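PDB 3PPB: putative tetR family transcription regulator from Shewanella loihica, which probably binds DNA through a helix-turn-helix motif and regulates transcription, as expected of a TetR-family protein. Local coordinates for residues A[104-107]-A[108-112]. Numbering follows the deposited sequence.
With EDO (1,2-ethanediol), chain D; EDO (1,2-ethanediol), chain F.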
loop_
_atom_site.group_PDB
_atom_site.type_symbol
_atom_site.label_atom_id
_atom_site.label_comp_id
_atom_site.label_asym_id
_atom_site.label_seq_id
_atom_site.Cartn_x
_atom_site.Cartn_y
_atom_site.Cartn_z
ATOM N N GLN A 104 4.381 -9.910 -7.359
ATOM C CA GLN A 104 3.505 -9.426 -6.297
ATOM C C GLN A 104 4.280 -8.472 -5.354
ATOM O O GLN A 104 3.767 -7.405 -5.014
ATOM C CB GLN A 104 2.857 -10.586 -5.519
ATOM C CG GLN A 104 2.029 -10.147 -4.308
ATOM C CD GLN A 104 0.948 -9.137 -4.638
ATOM O OE1 GLN A 104 0.417 -9.088 -5.754
ATOM N NE2 GLN A 104 0.577 -8.326 -3.657
ATOM N N ALA A 105 5.524 -8.834 -4.975
ATOM C CA ALA A 105 6.371 -7.960 -4.144
ATOM C C ALA A 105 6.601 -6.605 -4.869
ATOM O O ALA A 105 6.589 -5.564 -4.223
ATOM C CB ALA A 105 7.700 -8.641 -3.849
ATOM N N PHE A 106 6.742 -6.636 -6.220
ATOM C CA PHE A 106 6.888 -5.475 -7.104
ATOM C C PHE A 106 5.640 -4.592 -6.991
ATOM O O PHE A 106 5.784 -3.375 -6.899
ATOM C CB PHE A 106 7.130 -5.928 -8.569
ATOM C CG PHE A 106 7.146 -4.806 -9.580
ATOM C CD1 PHE A 106 8.309 -4.082 -9.818
ATOM C CD2 PHE A 106 5.991 -4.455 -10.280
ATOM C CE1 PHE A 106 8.323 -3.024 -10.729
ATOM C CE2 PHE A 106 6.006 -3.395 -11.194
ATOM C CZ PHE A 106 7.179 -2.702 -11.428
ATOM N N PHE A 107 4.418 -5.192 -6.948
ATOM C CA PHE A 107 3.179 -4.404 -6.772
ATOM C C PHE A 107 3.151 -3.766 -5.385
ATOM O O PHE A 107 2.872 -2.581 -5.243
ATOM C CB PHE A 107 1.916 -5.261 -6.960
ATOM C CG PHE A 107 1.488 -5.603 -8.367
ATOM C CD1 PHE A 107 1.921 -4.841 -9.454
ATOM C CD2 PHE A 107 0.599 -6.639 -8.601
ATOM C CE1 PHE A 107 1.498 -5.139 -10.746
ATOM C CE2 PHE A 107 0.141 -6.908 -9.894
ATOM C CZ PHE A 107 0.603 -6.167 -10.955
ATOM N N GLN A 108 3.485 -4.540 -4.371
ATOM C CA GLN A 108 3.489 -4.061 -2.998
ATOM C C GLN A 108 4.441 -2.849 -2.899
ATOM O O GLN A 108 4.101 -1.836 -2.308
ATOM C CB GLN A 108 3.888 -5.230 -2.078
ATOM C CG GLN A 108 3.284 -5.221 -0.690
ATOM C CD GLN A 108 1.775 -5.183 -0.608
ATOM O OE1 GLN A 108 1.190 -4.117 -0.497
ATOM N NE2 GLN A 108 1.110 -6.334 -0.551
ATOM N N LEU A 109 5.568 -2.902 -3.575
ATOM C CA LEU A 109 6.498 -1.784 -3.515
ATOM C C LEU A 109 6.134 -0.590 -4.404
ATOM O O LEU A 109 6.437 0.537 -4.012
ATOM C CB LEU A 109 7.908 -2.261 -3.908
ATOM C CG LEU A 109 8.626 -3.188 -2.939
ATOM C CD1 LEU A 109 9.710 -3.970 -3.663
ATOM C CD2 LEU A 109 9.213 -2.396 -1.772
ATOM N N TYR A 110 5.563 -0.813 -5.605
ATOM C CA TYR A 110 5.414 0.282 -6.574
ATOM C C TYR A 110 3.987 0.706 -6.986
ATOM O O TYR A 110 3.836 1.842 -7.441
ATOM C CB TYR A 110 6.194 -0.075 -7.861
ATOM C CG TYR A 110 7.684 -0.221 -7.629
ATOM C CD1 TYR A 110 8.528 0.882 -7.682
ATOM C CD2 TYR A 110 8.255 -1.465 -7.380
ATOM C CE1 TYR A 110 9.898 0.757 -7.445
ATOM C CE2 TYR A 110 9.622 -1.599 -7.143
ATOM C CZ TYR A 110 10.436 -0.482 -7.165
ATOM O OH TYR A 110 11.780 -0.608 -6.942
ATOM N N SER A 111 2.978 -0.182 -6.871
ATOM C CA SER A 111 1.580 0.031 -7.298
ATOM C C SER A 111 0.885 1.292 -6.779
ATOM O O SER A 111 0.044 1.859 -7.491
ATOM C CB SER A 111 0.717 -1.145 -6.874
ATOM O OG SER A 111 0.816 -2.158 -7.851
HETATM N N MSE A 112 1.157 1.680 -5.538
HETATM C CA MSE A 112 0.482 2.824 -4.937
HETATM C C MSE A 112 1.466 3.802 -4.318
HETATM O O MSE A 112 1.076 4.683 -3.534
HETATM C CB MSE A 112 -0.482 2.305 -3.868
HETATM C CG MSE A 112 -1.837 2.930 -3.984
HETATM SE SE MSE A 112 -3.096 2.075 -2.847
HETATM C CE MSE A 112 -2.167 2.202 -1.226
HETATM C C1 EDO D . -3.593 -4.174 -8.440
HETATM O O1 EDO D . -3.487 -3.607 -9.744
HETATM C C2 EDO D . -2.229 -4.717 -8.046
HETATM O O2 EDO D . -1.247 -3.691 -8.152
HETATM C C1 EDO F . 2.437 -0.175 0.074
HETATM O O1 EDO F . 2.266 -1.579 -0.163
HETATM C C2 EDO F . 1.232 0.564 -0.499
HETATM O O2 EDO F . 1.538 1.959 -0.648
HETATM O O HOH W 1 1.797 -9.195 -0.997
#
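F106 and Y110, one turn apart near the end of helix 101-110, bring their rings together obliquely, planes 33° apart, with F106 CD1 3.6 Å from Y110 CD2. F106 gets there by setting CG anti to its backbone N (chi1 174°), while Y110 swings CG beside its own N, which also lays its ring edge in plane against F106 O. Beyond them, F106 packs on helices 10-24 and 53-74, and Y110 OH is hydrogen-bonded to F22 O, tying this helix to helix 10-24 of the predicted DNA-binding region. On another side, F107 CD1 lies 3.3 Å from S111 OG. S111 OG donates to O2 of the chain D ethanediol (2.6 Å), an atom 3.3 Å from F107 CG over one ring face. The F107 ring also meets W96, F68 and, by cation-pi contact, K65; an alanine here would probably leave a gap beside S111 and K65 without this aromatic partner. Q104 and Q108 turn their amide planes 75° apart, and both NE2 atoms donate to one water; Q104 OE1 is hydrogen-bonded to Y161 OH and Q108 NE2 to L162 O. Chemistry thus divides three ways: F106 and Y110 pack toward the predicted DNA-binding region, F107 and S111 share K65, and water-bridged amides anchor to helix 150-170.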